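Local coordinates for trehalose monomycolate exporter MmpL3 (Mycobacterium tuberculosis, PDB 7NVH), which exports trehalose monomycolate, the mycolic acid carrier of the mycobacterial cell envelope, and belongs to the RND permease superfamily, at residues 450-464 against 535-547. Sequence-based numbering, arbitrary orientation.
Sequences NPLTLVIQTSNHQPV and KGITVLVGGTPAL. With AV0 (Lauryl Maltose Neopentyl Glycol), chain B.
Strands 451-457 and 540-543 pair antiparallel at one margin of a four-stranded sheet outside the bundle of long helices, with 540-543 outermost and strand 508-514 on the far side of 451-457. Val-455 and Leu-540 form a hydrogen-bonded pair: Val-455 N reaches Leu-540 O at 2.7 Å, and Leu-540 N returns to Val-455 O at 3.1 Å. Next to it, Gly-542 N gives a straight bond to Thr-453 O (2.8 Å). At the end of strand 451-457, Gln-457 O is gripped twice by Thr-538, by N from above the carbonyl plane and by OG1 within it at 3.0 Å; chi1 of 61° sets that hydroxyl between the backbone N and the carbonyl carbon. Val-455 and Leu-540 bring their CB atoms together on one face, and helix 49-61 touches Leu-540 and Gln-457. On the other, Leu-454 and Val-541 lie side by side, CD2 against CG2 at 3.7 Å, while Leu-454 CB meets Val-539 CG1; helices 466-476 and 521-528 pack against this apolar layer. Ile-456 CG2 meets Ile-537 CG2 at 3.6 Å, and Ile-537 CD1 runs on to Thr-458 CG2 and Val-464 CG1. At the other end of the pairing, Gly-543 is the N-cap of helix 544-556, and Leu-452 CD2 packs against both Pro-545 CB and Ala-546 CB. With CG trans to the backbone N (chi1 -164°), the Asn-450 amide extends to the start of this helix and the ligand, OD1 beside Thr-544 and Pro-545 and ND2 3.1 Å from OCB of the bound lauryl maltose neopentyl glycol. The 2-3-1-4 strand order recurs in the sheet containing strand 70-74, consistent with the duplicated periplasmic alpha/beta domains of RND-superfamily transporters, here bordering the pocket in which the detergent is bound.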
loop_
_atom_site.group_PDB
_atom_site.type_symbol
_atom_site.label_atom_id
_atom_site.label_comp_id
_atom_site.label_asym_id
_atom_site.label_seq_id
_atom_site.Cartn_x
_atom_site.Cartn_y
_atom_site.Cartn_z
ATOM N N ASN A 450 24.179 -11.930 -1.178
ATOM C CA ASN A 450 23.491 -10.714 -1.596
ATOM C C ASN A 450 24.535 -9.821 -2.253
ATOM O O ASN A 450 24.949 -8.802 -1.680
ATOM C CB ASN A 450 22.821 -10.022 -0.412
ATOM C CG ASN A 450 21.795 -9.011 -0.841
ATOM O OD1 ASN A 450 21.554 -8.834 -2.030
ATOM N ND2 ASN A 450 21.182 -8.337 0.122
ATOM N N PRO A 451 24.985 -10.171 -3.454
ATOM C CA PRO A 451 26.164 -9.526 -4.029
ATOM C C PRO A 451 25.843 -8.256 -4.803
ATOM O O PRO A 451 24.702 -7.990 -5.187
ATOM C CB PRO A 451 26.706 -10.607 -4.971
ATOM C CG PRO A 451 25.477 -11.283 -5.458
ATOM C CD PRO A 451 24.487 -11.258 -4.316
ATOM N N LEU A 452 26.891 -7.469 -5.022
ATOM C CA LEU A 452 26.860 -6.335 -5.932
ATOM C C LEU A 452 27.546 -6.748 -7.224
ATOM O O LEU A 452 28.641 -7.313 -7.191
ATOM C CB LEU A 452 27.562 -5.119 -5.327
ATOM C CG LEU A 452 26.815 -4.334 -4.251
ATOM C CD1 LEU A 452 27.690 -3.217 -3.720
ATOM C CD2 LEU A 452 25.518 -3.780 -4.803
ATOM N N THR A 453 26.908 -6.467 -8.354
ATOM C CA THR A 453 27.362 -6.956 -9.647
ATOM C C THR A 453 27.821 -5.800 -10.523
ATOM O O THR A 453 27.083 -4.830 -10.716
ATOM C CB THR A 453 26.252 -7.733 -10.354
ATOM O OG1 THR A 453 25.338 -6.812 -10.958
ATOM C CG2 THR A 453 25.502 -8.601 -9.364
ATOM N N LEU A 454 29.037 -5.910 -11.051
ATOM C CA LEU A 454 29.559 -4.975 -12.039
ATOM C C LEU A 454 29.360 -5.584 -13.418
ATOM O O LEU A 454 29.860 -6.680 -13.688
ATOM C CB LEU A 454 31.039 -4.685 -11.804
ATOM C CG LEU A 454 31.501 -4.306 -10.401
ATOM C CD1 LEU A 454 33.009 -4.436 -10.309
ATOM C CD2 LEU A 454 31.065 -2.897 -10.060
ATOM N N VAL A 455 28.654 -4.875 -14.287
ATOM C CA VAL A 455 28.337 -5.360 -15.624
ATOM C C VAL A 455 29.242 -4.639 -16.613
ATOM O O VAL A 455 29.015 -3.473 -16.947
ATOM C CB VAL A 455 26.859 -5.151 -15.962
ATOM C CG1 VAL A 455 26.530 -5.792 -17.291
ATOM C CG2 VAL A 455 25.993 -5.736 -14.871
ATOM N N ILE A 456 30.262 -5.340 -17.091
ATOM C CA ILE A 456 31.226 -4.809 -18.046
ATOM C C ILE A 456 30.661 -5.011 -19.442
ATOM O O ILE A 456 30.202 -6.109 -19.776
ATOM C CB ILE A 456 32.586 -5.506 -17.890
ATOM C CG1 ILE A 456 33.160 -5.232 -16.502
ATOM C CG2 ILE A 456 33.551 -5.061 -18.967
ATOM C CD1 ILE A 456 34.189 -6.240 -16.066
ATOM N N GLN A 457 30.688 -3.961 -20.261
ATOM C CA GLN A 457 29.974 -3.969 -21.532
ATOM C C GLN A 457 30.636 -3.012 -22.509
ATOM O O GLN A 457 30.553 -1.795 -22.333
ATOM C CB GLN A 457 28.512 -3.578 -21.318
ATOM C CG GLN A 457 27.646 -3.661 -22.545
ATOM C CD GLN A 457 26.211 -3.320 -22.238
ATOM O OE1 GLN A 457 25.877 -2.973 -21.107
ATOM N NE2 GLN A 457 25.348 -3.420 -23.240
ATOM N N THR A 458 31.278 -3.556 -23.538
ATOM C CA THR A 458 31.873 -2.720 -24.570
ATOM C C THR A 458 30.797 -1.968 -25.337
ATOM O O THR A 458 29.719 -2.500 -25.614
ATOM C CB THR A 458 32.692 -3.559 -25.547
ATOM O OG1 THR A 458 31.963 -4.743 -25.887
ATOM C CG2 THR A 458 34.021 -3.945 -24.939
ATOM N N SER A 459 31.098 -0.718 -25.690
ATOM C CA SER A 459 30.176 0.074 -26.493
ATOM C C SER A 459 30.178 -0.341 -27.959
ATOM O O SER A 459 29.251 0.014 -28.692
ATOM C CB SER A 459 30.523 1.557 -26.364
ATOM O OG SER A 459 31.839 1.809 -26.822
ATOM N N ASN A 460 31.197 -1.079 -28.400
ATOM C CA ASN A 460 31.270 -1.542 -29.779
ATOM C C ASN A 460 30.410 -2.779 -30.009
ATOM O O ASN A 460 30.065 -3.077 -31.157
ATOM C CB ASN A 460 32.731 -1.847 -30.129
ATOM C CG ASN A 460 32.955 -2.134 -31.607
ATOM O OD1 ASN A 460 32.031 -2.139 -32.414
ATOM N ND2 ASN A 460 34.207 -2.389 -31.963
ATOM N N HIS A 461 30.022 -3.476 -28.939
ATOM C CA HIS A 461 29.434 -4.813 -29.019
ATOM C C HIS A 461 30.438 -5.787 -29.638
ATOM O O HIS A 461 30.185 -6.448 -30.645
ATOM C CB HIS A 461 28.107 -4.797 -29.781
ATOM C CG HIS A 461 27.228 -3.643 -29.420
ATOM N ND1 HIS A 461 27.241 -2.452 -30.114
ATOM C CD2 HIS A 461 26.317 -3.492 -28.431
ATOM C CE1 HIS A 461 26.371 -1.619 -29.571
ATOM N NE2 HIS A 461 25.797 -2.225 -28.548
ATOM N N GLN A 462 31.598 -5.850 -28.996
ATOM C CA GLN A 462 32.760 -6.624 -29.388
ATOM C C GLN A 462 33.199 -7.457 -28.195
ATOM O O GLN A 462 32.940 -7.078 -27.050
ATOM C CB GLN A 462 33.894 -5.687 -29.832
ATOM C CG GLN A 462 34.920 -6.291 -30.770
ATOM C CD GLN A 462 35.840 -5.247 -31.363
ATOM O OE1 GLN A 462 35.728 -4.061 -31.057
ATOM N NE2 GLN A 462 36.756 -5.681 -32.219
ATOM N N PRO A 463 33.834 -8.616 -28.427
ATOM C CA PRO A 463 34.315 -9.425 -27.299
ATOM C C PRO A 463 35.180 -8.640 -26.326
ATOM O O PRO A 463 36.213 -8.083 -26.707
ATOM C CB PRO A 463 35.117 -10.533 -27.986
ATOM C CG PRO A 463 34.477 -10.686 -29.309
ATOM C CD PRO A 463 33.913 -9.349 -29.702
ATOM N N VAL A 464 34.762 -8.600 -25.062
ATOM C CA VAL A 464 35.475 -7.835 -24.047
ATOM C C VAL A 464 36.784 -8.543 -23.730
ATOM O O VAL A 464 36.793 -9.718 -23.346
ATOM C CB VAL A 464 34.617 -7.667 -22.787
ATOM C CG1 VAL A 464 35.307 -6.754 -21.805
ATOM C CG2 VAL A 464 33.253 -7.130 -23.141
ATOM N N LYS A 535 38.962 2.093 -21.640
ATOM C CA LYS A 535 38.936 2.765 -22.938
ATOM C C LYS A 535 37.533 2.953 -23.498
ATOM O O LYS A 535 37.160 4.059 -23.897
ATOM C CB LYS A 535 39.790 2.004 -23.948
ATOM C CG LYS A 535 39.904 2.722 -25.273
ATOM C CD LYS A 535 40.521 4.095 -25.083
ATOM C CE LYS A 535 40.696 4.808 -26.406
ATOM N NZ LYS A 535 41.220 6.187 -26.225
ATOM N N GLY A 536 36.755 1.877 -23.541
ATOM C CA GLY A 536 35.436 1.934 -24.133
ATOM C C GLY A 536 34.401 1.221 -23.296
ATOM O O GLY A 536 33.205 1.265 -23.596
ATOM N N ILE A 537 34.863 0.552 -22.241
ATOM C CA ILE A 537 33.959 -0.129 -21.331
ATOM C C ILE A 537 32.969 0.861 -20.729
ATOM O O ILE A 537 33.274 2.044 -20.533
ATOM C CB ILE A 537 34.774 -0.837 -20.237
ATOM C CG1 ILE A 537 35.733 -1.841 -20.868
ATOM C CG2 ILE A 537 33.870 -1.528 -19.237
ATOM C CD1 ILE A 537 35.027 -2.918 -21.642
ATOM N N THR A 538 31.757 0.381 -20.466
ATOM C CA THR A 538 30.766 1.117 -19.688
ATOM C C THR A 538 30.265 0.183 -18.599
ATOM O O THR A 538 29.539 -0.774 -18.885
ATOM C CB THR A 538 29.611 1.604 -20.562
ATOM O OG1 THR A 538 28.943 0.480 -21.144
ATOM C CG2 THR A 538 30.126 2.511 -21.670
ATOM N N VAL A 539 30.640 0.459 -17.356
ATOM C CA VAL A 539 30.323 -0.421 -16.238
ATOM C C VAL A 539 28.996 0.005 -15.628
ATOM O O VAL A 539 28.831 1.159 -15.221
ATOM C CB VAL A 539 31.439 -0.405 -15.187
ATOM C CG1 VAL A 539 31.203 -1.486 -14.153
ATOM C CG2 VAL A 539 32.787 -0.588 -15.849
ATOM N N LEU A 540 28.051 -0.925 -15.568
ATOM C CA LEU A 540 26.805 -0.745 -14.837
ATOM C C LEU A 540 26.894 -1.531 -13.540
ATOM O O LEU A 540 27.340 -2.682 -13.539
ATOM C CB LEU A 540 25.607 -1.223 -15.655
ATOM C CG LEU A 540 25.203 -0.425 -16.891
ATOM C CD1 LEU A 540 24.232 -1.227 -17.730
ATOM C CD2 LEU A 540 24.584 0.891 -16.487
ATOM N N VAL A 541 26.472 -0.917 -12.440
ATOM C CA VAL A 541 26.528 -1.543 -11.126
ATOM C C VAL A 541 25.106 -1.862 -10.699
ATOM O O VAL A 541 24.258 -0.965 -10.616
ATOM C CB VAL A 541 27.230 -0.645 -10.100
ATOM C CG1 VAL A 541 27.373 -1.373 -8.780
ATOM C CG2 VAL A 541 28.585 -0.217 -10.623
ATOM N N GLY A 542 24.845 -3.136 -10.428
ATOM C CA GLY A 542 23.531 -3.612 -10.063
ATOM C C GLY A 542 23.581 -4.439 -8.794
ATOM O O GLY A 542 24.370 -4.183 -7.886
ATOM N N GLY A 543 22.722 -5.441 -8.746
ATOM C CA GLY A 543 22.605 -6.291 -7.583
ATOM C C GLY A 543 21.454 -5.865 -6.689
ATOM O O GLY A 543 20.951 -4.741 -6.756
ATOM N N THR A 544 21.028 -6.798 -5.840
ATOM C CA THR A 544 19.914 -6.518 -4.937
ATOM C C THR A 544 20.173 -5.358 -3.981
ATOM O O THR A 544 19.251 -4.548 -3.788
ATOM C CB THR A 544 19.540 -7.786 -4.163
ATOM O OG1 THR A 544 19.455 -8.892 -5.069
ATOM C CG2 THR A 544 18.201 -7.605 -3.471
ATOM N N PRO A 545 21.343 -5.217 -3.342
ATOM C CA PRO A 545 21.554 -4.023 -2.509
ATOM C C PRO A 545 21.455 -2.726 -3.287
ATOM O O PRO A 545 20.953 -1.730 -2.751
ATOM C CB PRO A 545 22.964 -4.227 -1.936
ATOM C CG PRO A 545 23.273 -5.649 -2.133
ATOM C CD PRO A 545 22.527 -6.092 -3.339
ATOM N N ALA A 546 21.916 -2.705 -4.538
ATOM C CA ALA A 546 21.810 -1.504 -5.355
ATOM C C ALA A 546 20.398 -1.291 -5.874
ATOM O O ALA A 546 19.982 -0.145 -6.070
ATOM C CB ALA A 546 22.791 -1.572 -6.524
ATOM N N LEU A 547 19.656 -2.375 -6.108
ATOM C CA LEU A 547 18.292 -2.280 -6.610
ATOM C C LEU A 547 17.366 -1.534 -5.664
ATOM O O LEU A 547 16.428 -0.882 -6.132
ATOM C CB LEU A 547 17.733 -3.678 -6.868
ATOM C CG LEU A 547 18.044 -4.301 -8.227
ATOM C CD1 LEU A 547 17.820 -5.800 -8.188
ATOM C CD2 LEU A 547 17.199 -3.665 -9.305
HETATM C C1 AV0 B . 12.218 -9.966 -6.520
HETATM O O1 AV0 B . 11.972 -9.880 -5.158
HETATM C C2 AV0 B . 11.317 -9.011 -7.278
HETATM O O2 AV0 B . 9.956 -9.365 -7.030
HETATM C C3 AV0 B . 11.578 -9.072 -8.752
HETATM O O3 AV0 B . 10.831 -7.990 -9.375
HETATM C C4 AV0 B . 13.018 -8.948 -9.117
HETATM O O4 AV0 B . 13.212 -9.443 -10.491
HETATM C C5 AV0 B . 13.963 -9.750 -8.220
HETATM O O5 AV0 B . 13.642 -9.642 -6.775
HETATM C C6 AV0 B . 15.358 -9.260 -8.431
HETATM O O6 AV0 B . 15.932 -8.954 -7.185
HETATM C CAA AV0 B . 1.527 -8.979 -1.285
HETATM C CAB AV0 B . 18.904 -19.690 -1.034
HETATM O OAI AV0 B . 11.504 -5.650 -10.675
HETATM O OAJ AV0 B . 22.044 -12.158 2.982
HETATM O OAL AV0 B . 16.160 -6.639 2.013
HETATM O OAN AV0 B . 19.078 -11.220 -0.018
HETATM O OAP AV0 B . 16.784 -12.367 -1.164
HETATM O OAQ AV0 B . 15.690 -6.190 -12.915
HETATM O OAR AV0 B . 21.923 -9.041 4.294
HETATM O OAS AV0 B . 12.652 -7.624 -14.303
HETATM O OAT AV0 B . 19.815 -7.353 5.308
HETATM O OAU AV0 B . 15.348 -8.991 -12.253
HETATM O OAV AV0 B . 17.491 -7.438 3.763
HETATM C CAW AV0 B . 2.791 -9.650 -1.790
HETATM C CAX AV0 B . 17.691 -19.186 -0.190
HETATM C CAY AV0 B . 3.416 -8.800 -2.885
HETATM C CAZ AV0 B . 17.345 -17.725 -0.596
HETATM C CBA AV0 B . 4.841 -9.286 -3.152
HETATM C CBB AV0 B . 16.189 -17.218 0.296
HETATM C CBC AV0 B . 5.618 -9.338 -1.823
HETATM C CBD AV0 B . 15.926 -15.703 0.027
HETATM C CBE AV0 B . 7.147 -9.469 -2.118
HETATM C CBF AV0 B . 14.518 -15.343 0.542
HETATM C CBG AV0 B . 7.413 -10.746 -3.025
HETATM C CBH AV0 B . 14.189 -13.844 0.184
HETATM C CBI AV0 B . 8.726 -10.518 -3.863
HETATM C CBJ AV0 B . 12.728 -13.758 -0.349
HETATM C CBK AV0 B . 9.952 -11.255 -3.161
HETATM C CBL AV0 B . 12.416 -12.290 -0.805
HETATM C CBM AV0 B . 12.174 -5.628 -11.914
HETATM C CBN AV0 B . 20.978 -11.835 3.841
HETATM C CBP AV0 B . 16.594 -7.105 0.756
HETATM C CBQ AV0 B . 11.005 -10.187 -2.650
HETATM C CBR AV0 B . 12.542 -12.212 -2.365
HETATM C CBS AV0 B . 12.881 -10.691 -4.390
HETATM C CBT AV0 B . 13.526 -9.838 -2.038
HETATM O OBV AV0 B . 14.781 -10.541 -1.955
HETATM O OBX AV0 B . 15.545 -8.911 -0.451
HETATM O OBY AV0 B . 13.677 -7.158 -10.784
HETATM O OBZ AV0 B . 18.875 -10.845 3.145
HETATM O OCB AV0 B . 18.611 -9.024 1.717
HETATM C CCC AV0 B . 13.608 -6.014 -11.719
HETATM C CCD AV0 B . 20.300 -10.566 3.359
HETATM C CCF AV0 B . 16.429 -8.605 0.688
HETATM C CCH AV0 B . 17.725 -10.702 0.233
HETATM C CCJ AV0 B . 15.494 -10.349 -0.774
HETATM C CCL AV0 B . 16.896 -10.946 -0.950
HETATM C CCM AV0 B . 12.472 -10.735 -2.853
HETATM C CCN AV0 B . 14.260 -6.308 -13.073
HETATM C CCO AV0 B . 20.543 -9.456 4.384
HETATM C CCQ AV0 B . 17.810 -9.247 0.542
HETATM C CCR AV0 B . 13.172 -8.390 -11.411
HETATM C CCS AV0 B . 18.104 -9.615 2.856
HETATM C CCT AV0 B . 13.968 -7.646 -13.643
HETATM C CCU AV0 B . 19.678 -8.263 4.163
HETATM C CCV AV0 B . 13.989 -8.745 -12.645
HETATM C CCW AV0 B . 18.271 -8.632 4.012
#